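Local coordinates for protein phosphotransferase system, mannose/fructose/N-acetylgalactosamine-specific component IIB (Thermoanaerobacter tengcongensis, PDB 3LFJ) that probably transfers phosphoryl groups to sugar as the cytoplasmic IIB component of a mannose/fructose/N-acetylgalactosamine-type phosphotransferase system, at residues A[105-113]-A[143-154]; A[114-125]-A[154-165]. All blocks are in the same frame, centred on the assembly; numbering follows the deposited sequence. Where two conformers were deposited one is given.

Contact 1: A[105-113]-A[143-154]; sequences KNIDTCKRV and LSEDEVKTLLEL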
loop_
_atom_site.group_PDB
_atom_site.type_symbol
_atom_site.label_atom_id
_atom_site.label_comp_id
_atom_site.label_asym_id
_atom_site.label_seq_id
_atom_site.Cartn_x
_atom_site.Cartn_y
_atom_site.Cartn_z
ATOM N N LYS A 105 -0.544 -5.382 -2.421
ATOM C CA LYS A 105 -1.800 -6.039 -2.719
ATOM C C LYS A 105 -2.633 -6.316 -1.454
ATOM O O LYS A 105 -3.861 -6.361 -1.511
ATOM C CB LYS A 105 -1.496 -7.359 -3.436
ATOM C CG LYS A 105 -2.674 -8.016 -4.115
ATOM C CD LYS A 105 -2.174 -9.299 -4.783
ATOM C CE LYS A 105 -3.290 -9.991 -5.542
ATOM N NZ LYS A 105 -2.744 -11.260 -6.157
ATOM N N ASN A 106 -1.970 -6.514 -0.318
ATOM C CA ASN A 106 -2.681 -6.926 0.882
ATOM C C ASN A 106 -1.978 -6.477 2.157
ATOM O O ASN A 106 -0.793 -6.125 2.146
ATOM C CB ASN A 106 -2.871 -8.463 0.865
ATOM C CG ASN A 106 -1.598 -9.205 0.530
ATOM O OD1 ASN A 106 -0.586 -9.052 1.206
ATOM N ND2 ASN A 106 -1.646 -10.029 -0.520
ATOM N N ILE A 107 -2.738 -6.510 3.255
ATOM C CA ILE A 107 -2.239 -6.113 4.560
ATOM C C ILE A 107 -1.078 -6.973 5.036
ATOM O O ILE A 107 -0.086 -6.451 5.555
ATOM C CB ILE A 107 -3.384 -6.099 5.610
ATOM C CG1 ILE A 107 -4.365 -4.977 5.286
ATOM C CG2 ILE A 107 -2.807 -5.926 7.015
ATOM C CD1 ILE A 107 -5.733 -5.156 5.943
ATOM N N ASP A 108 -1.168 -8.287 4.825
ATOM C CA ASP A 108 -0.100 -9.149 5.282
ATOM C C ASP A 108 1.274 -8.805 4.711
ATOM O O ASP A 108 2.294 -8.869 5.408
ATOM C CB ASP A 108 -0.408 -10.604 4.992
ATOM C CG ASP A 108 0.606 -11.519 5.630
ATOM O OD1 ASP A 108 1.353 -12.205 4.903
ATOM O OD2 ASP A 108 0.702 -11.506 6.882
ATOM N N THR A 109 1.324 -8.453 3.428
ATOM C CA THR A 109 2.609 -8.144 2.836
ATOM C C THR A 109 3.151 -6.841 3.413
ATOM O O THR A 109 4.345 -6.717 3.665
ATOM C CB THR A 109 2.517 -8.099 1.302
ATOM O OG1 THR A 109 2.026 -9.366 0.819
ATOM C CG2 THR A 109 3.882 -7.830 0.685
ATOM N N CYS A 110 2.255 -5.887 3.659
ATOM C CA CYS A 110 2.654 -4.652 4.309
ATOM C C CYS A 110 3.206 -4.943 5.715
ATOM O O CYS A 110 4.268 -4.445 6.083
ATOM C CB CYS A 110 1.476 -3.678 4.351
ATOM S SG CYS A 110 1.898 -2.113 5.144
ATOM N N LYS A 111 2.508 -5.787 6.473
ATOM C CA LYS A 111 2.979 -6.171 7.810
ATOM C C LYS A 111 4.366 -6.803 7.748
ATOM O O LYS A 111 5.249 -6.467 8.532
ATOM C CB LYS A 111 1.984 -7.111 8.503
ATOM C CG LYS A 111 2.518 -7.742 9.803
ATOM C CD LYS A 111 1.501 -8.739 10.357
ATOM C CE LYS A 111 1.630 -8.930 11.861
ATOM N NZ LYS A 111 2.977 -9.359 12.294
ATOM N N ARG A 112 4.572 -7.708 6.791
ATOM C CA ARG A 112 5.886 -8.326 6.665
ATOM C C ARG A 112 7.009 -7.313 6.433
ATOM O O ARG A 112 8.099 -7.428 7.034
ATOM C CB ARG A 112 5.888 -9.391 5.566
ATOM C CG ARG A 112 5.104 -10.626 5.950
ATOM C CD ARG A 112 4.841 -11.492 4.727
ATOM N NE ARG A 112 6.096 -11.942 4.137
ATOM C CZ ARG A 112 6.220 -12.317 2.865
ATOM N NH1 ARG A 112 5.158 -12.266 2.072
ATOM N NH2 ARG A 112 7.401 -12.728 2.400
ATOM N N VAL A 113 6.786 -6.317 5.571
ATOM C CA VAL A 113 7.842 -5.343 5.338
ATOM C C VAL A 113 8.035 -4.406 6.520
ATOM O O VAL A 113 9.155 -4.025 6.819
ATOM C CB VAL A 113 7.697 -4.529 4.036
ATOM C CG1 VAL A 113 7.799 -5.450 2.813
ATOM C CG2 VAL A 113 6.437 -3.736 4.027
ATOM N N LEU A 143 -13.238 -5.411 5.482
ATOM C CA LEU A 143 -12.155 -5.903 6.340
ATOM C C LEU A 143 -12.665 -6.926 7.349
ATOM O O LEU A 143 -13.771 -6.778 7.871
ATOM C CB LEU A 143 -11.496 -4.750 7.108
ATOM C CG LEU A 143 -10.722 -3.693 6.306
ATOM C CD1 LEU A 143 -10.393 -2.490 7.175
ATOM C CD2 LEU A 143 -9.445 -4.288 5.730
ATOM N N SER A 144 -11.865 -7.945 7.637
ATOM C CA SER A 144 -12.227 -8.875 8.712
ATOM C C SER A 144 -11.813 -8.277 10.042
ATOM O O SER A 144 -10.999 -7.353 10.120
ATOM C CB SER A 144 -11.526 -10.215 8.541
ATOM O OG SER A 144 -10.136 -10.069 8.800
ATOM N N GLU A 145 -12.364 -8.833 11.108
ATOM C CA GLU A 145 -11.955 -8.438 12.434
ATOM C C GLU A 145 -10.445 -8.659 12.623
ATOM O O GLU A 145 -9.758 -7.812 13.182
ATOM C CB GLU A 145 -12.761 -9.235 13.459
ATOM C CG GLU A 145 -12.635 -8.739 14.872
ATOM C CD GLU A 145 -13.461 -9.590 15.833
ATOM O OE1 GLU A 145 -14.435 -9.064 16.407
ATOM O OE2 GLU A 145 -13.144 -10.788 15.986
ATOM N N ASP A 146 -9.923 -9.784 12.138
ATOM C CA ASP A 146 -8.487 -10.046 12.247
ATOM C C ASP A 146 -7.665 -8.996 11.506
ATOM O O ASP A 146 -6.608 -8.575 11.961
ATOM C CB ASP A 146 -8.137 -11.440 11.730
ATOM C CG ASP A 146 -8.450 -12.527 12.736
ATOM O OD1 ASP A 146 -8.782 -12.186 13.894
ATOM O OD2 ASP A 146 -8.363 -13.720 12.367
ATOM N N GLU A 147 -8.159 -8.567 10.350
ATOM C CA GLU A 147 -7.435 -7.570 9.576
ATOM C C GLU A 147 -7.392 -6.232 10.301
ATOM O O GLU A 147 -6.370 -5.544 10.293
ATOM C CB GLU A 147 -8.035 -7.442 8.167
ATOM C CG GLU A 147 -7.552 -8.562 7.254
ATOM C CD GLU A 147 -8.456 -8.854 6.061
ATOM O OE1 GLU A 147 -9.522 -8.219 5.895
ATOM O OE2 GLU A 147 -8.078 -9.757 5.288
ATOM N N VAL A 148 -8.511 -5.854 10.912
ATOM C CA VAL A 148 -8.551 -4.612 11.664
ATOM C C VAL A 148 -7.606 -4.694 12.866
ATOM O O VAL A 148 -6.911 -3.725 13.165
ATOM C CB VAL A 148 -9.973 -4.252 12.106
ATOM C CG1 VAL A 148 -9.945 -2.979 12.920
ATOM C CG2 VAL A 148 -10.866 -4.074 10.876
ATOM N N LYS A 149 -7.562 -5.858 13.519
ATOM C CA LYS A 149 -6.618 -6.085 14.616
ATOM C C LYS A 149 -5.175 -5.904 14.137
ATOM O O LYS A 149 -4.345 -5.290 14.815
ATOM C CB LYS A 149 -6.816 -7.479 15.230
ATOM C CG LYS A 149 -8.077 -7.608 16.080
ATOM N N THR A 150 -4.860 -6.375 12.959
ATOM C CA THR A 150 -3.534 -6.209 12.379
ATOM C C THR A 150 -3.233 -4.740 12.099
ATOM O O THR A 150 -2.090 -4.282 12.319
ATOM C CB THR A 150 -3.405 -7.031 11.082
ATOM O OG1 THR A 150 -3.605 -8.419 11.371
ATOM C CG2 THR A 150 -1.977 -6.984 10.560
ATOM N N LEU A 151 -4.176 -4.020 11.588
ATOM C CA LEU A 151 -3.942 -2.612 11.310
ATOM C C LEU A 151 -3.688 -1.836 12.604
ATOM O O LEU A 151 -2.790 -0.998 12.666
ATOM C CB LEU A 151 -5.099 -2.005 10.516
ATOM C CG LEU A 151 -5.205 -2.514 9.070
ATOM C CD1 LEU A 151 -6.443 -1.942 8.404
ATOM C CD2 LEU A 151 -3.963 -2.151 8.284
ATOM N N LEU A 152 -4.458 -2.167 13.634
ATOM C CA LEU A 152 -4.275 -1.555 14.949
ATOM C C LEU A 152 -2.892 -1.853 15.509
ATOM O O LEU A 152 -2.258 -0.986 16.118
ATOM C CB LEU A 152 -5.355 -2.042 15.908
ATOM C CG LEU A 152 -6.728 -1.421 15.639
ATOM C CD1 LEU A 152 -7.811 -2.065 16.483
ATOM C CD2 LEU A 152 -6.679 0.082 15.878
ATOM N N GLU A 153 -2.424 -3.079 15.300
ATOM C CA GLU A 153 -1.102 -3.473 15.763
ATOM C C GLU A 153 0.002 -2.701 15.036
ATOM O O GLU A 153 0.999 -2.304 15.648
ATOM C CB GLU A 153 -0.925 -4.987 15.624
ATOM C CG GLU A 153 0.452 -5.499 15.959
ATOM C CD GLU A 153 0.558 -7.006 15.793
ATOM O OE1 GLU A 153 0.011 -7.543 14.804
ATOM O OE2 GLU A 153 1.197 -7.650 16.652
ATOM N N LEU A 154 -0.163 -2.472 13.735
ATOM C CA LEU A 154 0.803 -1.655 13.012
ATOM C C LEU A 154 0.834 -0.219 13.553
ATOM O O LEU A 154 1.906 0.367 13.712
ATOM C CB LEU A 154 0.503 -1.652 11.515
ATOM C CG LEU A 154 0.659 -2.972 10.763
ATOM C CD1 LEU A 154 0.392 -2.699 9.295
ATOM C CD2 LEU A 154 2.035 -3.575 10.943
#
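Ile107 is the main side chain between 105-113 and 143-154, and its branches divide Leu143, Glu147 and Thr150 between them and share Leu151. With CG1 anti to the carbonyl carbon (chi1 -68°), the longer branch carries Ile107 CD1 to 3.8 Å from Leu143 CD2, these side chains crossing at about a right angle; the same methyl lies 3.9 Å from Glu147 CB. Ile107 and Thr150 slide past each other in opposite directions, with Ile107 CG2 3.8 Å from Thr150 CG2, while Leu151 crosses the isoleucine nearly perpendicularly. Lys111 passes across Thr150, with Lys111 CD 3.9 Å from Thr150 CG2. Lys111 CE comes 3.6 Å from Glu153 OE1, but Lys111 NZ remains 4.3 Å from that oxygen, beyond a salt bridge; instead NZ pairs with Asp115, and Glu153 with Lys157. Leu154 CD2 lies 4.2 Å from Lys111 CA, and its CD1 faces Cys110 SG. A capping box starts helix 145-154: Glu147 N donates to Ser144 OG, and Ser144 N meets Glu147 OE1 from above the carboxylate plane at 2.9 Å. No hydrogen bond crosses between 105-113 and 143-154, so this part of the helix pair is held mainly by apolar contact, charge attraction probably adding a little near Lys111.

Contact 2: A[114-125]-A[154-165]; sequences MDGGLPITTLNI and LKTKYNVDVYLQ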
loop_
_atom_site.group_PDB
_atom_site.type_symbol
_atom_site.label_atom_id
_atom_site.label_comp_id
_atom_site.label_asym_id
_atom_site.label_seq_id
_atom_site.Cartn_x
_atom_site.Cartn_y
_atom_site.Cartn_z
ATOM N N MET A 114 6.954 -4.035 7.191
ATOM C CA MET A 114 7.124 -3.201 8.375
ATOM C C MET A 114 7.818 -3.987 9.487
ATOM O O MET A 114 8.685 -3.452 10.176
ATOM C CB MET A 114 5.787 -2.632 8.831
ATOM C CG MET A 114 5.192 -1.724 7.778
ATOM S SD MET A 114 3.827 -0.736 8.410
ATOM C CE MET A 114 4.730 0.402 9.450
ATOM N N ASP A 115 7.458 -5.251 9.655
ATOM C CA ASP A 115 8.162 -6.101 10.627
ATOM C C ASP A 115 9.640 -6.276 10.283
ATOM O O ASP A 115 10.475 -6.515 11.172
ATOM C CB ASP A 115 7.479 -7.459 10.773
ATOM C CG ASP A 115 6.155 -7.371 11.511
ATOM O OD1 ASP A 115 5.858 -6.300 12.117
ATOM O OD2 ASP A 115 5.400 -8.370 11.482
ATOM N N GLY A 116 9.969 -6.149 9.001
ATOM C CA GLY A 116 11.343 -6.225 8.547
ATOM C C GLY A 116 12.112 -4.920 8.645
ATOM O O GLY A 116 13.272 -4.856 8.253
ATOM N N GLY A 117 11.453 -3.868 9.134
ATOM C CA GLY A 117 12.125 -2.612 9.425
ATOM C C GLY A 117 11.909 -1.478 8.439
ATOM O O GLY A 117 12.473 -0.393 8.584
ATOM N N LEU A 118 11.096 -1.720 7.420
ATOM C CA LEU A 118 10.835 -0.677 6.448
ATOM C C LEU A 118 9.859 0.339 7.050
ATOM O O LEU A 118 8.766 -0.007 7.485
ATOM C CB LEU A 118 10.343 -1.278 5.123
ATOM C CG LEU A 118 10.601 -0.377 3.916
ATOM C CD1 LEU A 118 10.815 -1.159 2.628
ATOM C CD2 LEU A 118 9.436 0.576 3.778
ATOM N N PRO A 119 10.286 1.610 7.101
ATOM C CA PRO A 119 9.494 2.613 7.810
ATOM C C PRO A 119 8.400 3.147 6.925
ATOM O O PRO A 119 8.651 3.759 5.893
ATOM C CB PRO A 119 10.513 3.705 8.128
ATOM C CG PRO A 119 11.504 3.627 7.034
ATOM C CD PRO A 119 11.529 2.181 6.549
ATOM N N ILE A 120 7.177 2.852 7.321
ATOM C CA ILE A 120 6.014 3.414 6.671
ATOM C C ILE A 120 5.299 4.311 7.672
ATOM O O ILE A 120 5.002 3.884 8.788
ATOM C CB ILE A 120 5.090 2.302 6.186
ATOM C CG1 ILE A 120 5.803 1.490 5.103
ATOM C CG2 ILE A 120 3.788 2.890 5.652
ATOM C CD1 ILE A 120 4.960 0.351 4.549
ATOM N N THR A 121 5.047 5.549 7.262
ATOM C CA THR A 121 4.484 6.553 8.171
ATOM C C THR A 121 2.980 6.737 7.972
ATOM O O THR A 121 2.259 7.056 8.921
ATOM C CB THR A 121 5.200 7.916 8.052
ATOM O OG1 THR A 121 5.255 8.356 6.683
ATOM C CG2 THR A 121 6.609 7.835 8.617
ATOM N N THR A 122 2.521 6.552 6.735
ATOM C CA THR A 122 1.113 6.688 6.387
ATOM C C THR A 122 0.734 5.491 5.534
ATOM O O THR A 122 1.445 5.151 4.583
ATOM C CB THR A 122 0.852 7.955 5.562
ATOM O OG1 THR A 122 1.169 9.107 6.349
ATOM C CG2 THR A 122 -0.613 8.039 5.129
ATOM N N LEU A 123 -0.391 4.873 5.869
ATOM C CA LEU A 123 -0.853 3.697 5.154
ATOM C C LEU A 123 -2.298 3.906 4.747
ATOM O O LEU A 123 -3.195 3.956 5.600
ATOM C CB LEU A 123 -0.712 2.464 6.031
ATOM C CG LEU A 123 -1.150 1.147 5.369
ATOM C CD1 LEU A 123 -0.322 0.848 4.124
ATOM C CD2 LEU A 123 -1.037 0.017 6.355
ATOM N N ASN A 124 -2.508 4.009 3.441
ATOM C CA ASN A 124 -3.809 4.233 2.840
ATOM C C ASN A 124 -4.423 2.895 2.412
ATOM O O ASN A 124 -3.856 2.182 1.586
ATOM C CB ASN A 124 -3.610 5.167 1.649
ATOM C CG ASN A 124 -4.761 5.152 0.688
ATOM O OD1 ASN A 124 -5.939 5.268 1.083
ATOM N ND2 ASN A 124 -4.444 5.035 -0.580
ATOM N N ILE A 125 -5.561 2.537 3.005
ATOM C CA ILE A 125 -6.272 1.321 2.591
ATOM C C ILE A 125 -7.195 1.685 1.422
ATOM O O ILE A 125 -8.221 2.358 1.598
ATOM C CB ILE A 125 -7.097 0.717 3.762
ATOM C CG1 ILE A 125 -6.271 0.637 5.059
ATOM C CG2 ILE A 125 -7.656 -0.637 3.352
ATOM C CD1 ILE A 125 -4.928 -0.129 4.931
ATOM N N LEU A 154 -0.163 -2.472 13.735
ATOM C CA LEU A 154 0.803 -1.655 13.012
ATOM C C LEU A 154 0.834 -0.219 13.553
ATOM O O LEU A 154 1.906 0.367 13.712
ATOM C CB LEU A 154 0.503 -1.652 11.515
ATOM C CG LEU A 154 0.659 -2.972 10.763
ATOM C CD1 LEU A 154 0.392 -2.699 9.295
ATOM C CD2 LEU A 154 2.035 -3.575 10.943
ATOM N N LYS A 155 -0.345 0.343 13.823
ATOM C CA LYS A 155 -0.447 1.679 14.411
ATOM C C LYS A 155 0.255 1.733 15.774
ATOM O O LYS A 155 1.037 2.642 16.043
ATOM C CB LYS A 155 -1.917 2.082 14.553
ATOM C CG LYS A 155 -2.143 3.400 15.310
ATOM N N THR A 156 -0.017 0.747 16.617
ATOM C CA THR A 156 0.571 0.712 17.954
ATOM C C THR A 156 2.091 0.562 17.929
ATOM O O THR A 156 2.806 1.285 18.626
ATOM C CB THR A 156 -0.049 -0.410 18.804
ATOM O OG1 THR A 156 -1.461 -0.197 18.912
ATOM C CG2 THR A 156 0.560 -0.435 20.214
ATOM N N LYS A 157 2.584 -0.371 17.119
ATOM C CA LYS A 157 4.008 -0.673 17.082
ATOM C C LYS A 157 4.832 0.357 16.332
ATOM O O LYS A 157 5.965 0.642 16.714
ATOM C CB LYS A 157 4.266 -2.044 16.430
ATOM C CG LYS A 157 3.750 -3.244 17.191
ATOM C CD LYS A 157 4.237 -4.528 16.526
ATOM C CE LYS A 157 3.744 -5.758 17.265
ATOM N NZ LYS A 157 4.145 -7.008 16.562
ATOM N N TYR A 158 4.282 0.891 15.242
ATOM C CA TYR A 158 5.071 1.678 14.310
ATOM C C TYR A 158 4.584 3.117 14.139
ATOM O O TYR A 158 5.197 3.899 13.415
ATOM C CB TYR A 158 5.103 0.975 12.952
ATOM C CG TYR A 158 5.652 -0.433 13.026
ATOM C CD1 TYR A 158 6.939 -0.670 13.485
ATOM C CD2 TYR A 158 4.874 -1.529 12.649
ATOM C CE1 TYR A 158 7.441 -1.960 13.557
ATOM C CE2 TYR A 158 5.369 -2.831 12.721
ATOM C CZ TYR A 158 6.654 -3.031 13.175
ATOM O OH TYR A 158 7.159 -4.308 13.257
ATOM N N ASN A 159 3.482 3.453 14.810
ATOM C CA ASN A 159 2.912 4.807 14.733
ATOM C C ASN A 159 2.485 5.198 13.330
ATOM O O ASN A 159 2.545 6.357 12.946
ATOM C CB ASN A 159 3.868 5.872 15.287
ATOM C CG ASN A 159 3.136 7.152 15.669
ATOM O OD1 ASN A 159 2.031 7.097 16.213
ATOM N ND2 ASN A 159 3.743 8.307 15.381
ATOM N N VAL A 160 2.056 4.214 12.554
ATOM C CA VAL A 160 1.550 4.505 11.222
ATOM C C VAL A 160 0.150 5.123 11.269
ATOM O O VAL A 160 -0.720 4.675 12.017
ATOM C CB VAL A 160 1.526 3.233 10.343
ATOM C CG1 VAL A 160 0.709 2.146 11.005
ATOM C CG2 VAL A 160 0.988 3.551 8.961
ATOM N N ASP A 161 -0.055 6.152 10.456
ATOM C CA ASP A 161 -1.366 6.762 10.309
ATOM C C ASP A 161 -2.111 5.955 9.259
ATOM O O ASP A 161 -1.733 5.972 8.083
ATOM C CB ASP A 161 -1.195 8.217 9.851
ATOM C CG ASP A 161 -2.522 8.935 9.631
ATOM O OD1 ASP A 161 -2.554 9.871 8.809
ATOM O OD2 ASP A 161 -3.532 8.567 10.264
ATOM N N VAL A 162 -3.154 5.254 9.689
ATOM C CA VAL A 162 -3.909 4.372 8.799
ATOM C C VAL A 162 -5.279 4.947 8.507
ATOM O O VAL A 162 -6.027 5.292 9.438
ATOM C CB VAL A 162 -4.137 3.009 9.432
ATOM C CG1 VAL A 162 -4.878 2.095 8.456
ATOM C CG2 VAL A 162 -2.799 2.391 9.840
ATOM N N TYR A 163 -5.611 5.040 7.221
ATOM C CA TYR A 163 -6.941 5.449 6.805
ATOM C C TYR A 163 -7.391 4.809 5.502
ATOM O O TYR A 163 -6.564 4.404 4.682
ATOM C CB TYR A 163 -7.048 6.975 6.735
ATOM C CG TYR A 163 -6.109 7.675 5.771
ATOM C CD1 TYR A 163 -4.985 8.338 6.244
ATOM C CD2 TYR A 163 -6.369 7.713 4.401
ATOM C CE1 TYR A 163 -4.150 9.015 5.391
ATOM C CE2 TYR A 163 -5.513 8.367 3.529
ATOM C CZ TYR A 163 -4.412 9.026 4.040
ATOM O OH TYR A 163 -3.565 9.701 3.201
ATOM N N LEU A 164 -8.706 4.697 5.343
ATOM C CA LEU A 164 -9.328 4.198 4.130
ATOM C C LEU A 164 -9.626 5.368 3.226
ATOM O O LEU A 164 -10.204 6.364 3.664
ATOM C CB LEU A 164 -10.652 3.517 4.465
ATOM C CG LEU A 164 -10.596 2.082 4.987
ATOM C CD1 LEU A 164 -9.809 1.965 6.275
ATOM C CD2 LEU A 164 -12.024 1.577 5.171
ATOM N N GLN A 165 -9.248 5.254 1.964
ATOM C CA GLN A 165 -9.561 6.276 0.974
ATOM C C GLN A 165 -9.307 5.740 -0.424
ATOM O O GLN A 165 -8.203 5.272 -0.736
ATOM C CB GLN A 165 -8.741 7.548 1.194
ATOM C CG GLN A 165 -9.276 8.741 0.404
ATOM C CD GLN A 165 -8.449 9.994 0.615
ATOM O OE1 GLN A 165 -7.276 9.930 0.982
ATOM N NE2 GLN A 165 -9.067 11.153 0.388
#
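The hydroxyl of Tyr158 reaches from one helix end to another and donates to Asp115 OD1, with 2.6 Å between Tyr158 OH and that oxygen. The acceptor is met on its anti side, 18° out of the carboxylate plane, and lies at the ring's edge. Lys157 CB sits over one ring face; the bend of Met114 at chi3 (72°) brings Met114 CE to 3.6 Å from Tyr158 CB, and its sulfur makes an oblique Met-aromatic contact. A phenylalanine at Tyr158 would keep the ring but probably leave Asp115 OD1 without this donor and the two helix ends less firmly tied. Beyond the turns, strands 122-125 and 161-164 pair in parallel along a ladder of five backbone hydrogen bonds that begins with Asp161 N to Thr121 O (2.9 Å) and ends with Gln165 N to Ile125 O (3.1 Å). Val160 CG2, just before the strand, packs 3.6 Å from Leu123 CB; Leu123, Val162, Ile125 and Leu164 form one face, and on the other Thr122 CG2 lies 3.7 Å from Tyr163 CE1. Strand 22-30 flanks 122-125, strand 173-174 lies beyond 161-164, and helices 107-115 and 145-158 pack over the face of Leu123, Ile125 and Val162.

The two contacts, with centres about 9 Å apart, show two helix-strand units of an alpha/beta fold, each helix leading into a strand, with the two strands parallel neighbours. Their segments alternate along the chain: 105-113 runs into 114-125, and 143-154 into 154-165, with Leu154 common to both. Contact 1 joins helices 107-115 and 145-158 near their N-terminal ends and midway along; contact 2 takes up their C-terminal ends and the strands that follow. Cys110 SG packs against Leu123 CD2 at 3.8 Å, and Leu151 CD2 against Ile125 CD1 at 4.0 Å, so the helix pair packs directly on the strand pair. Two helix-to-strand passages thus lie side by side on one face of the mixed sheet, forming part of the IIB domain's core.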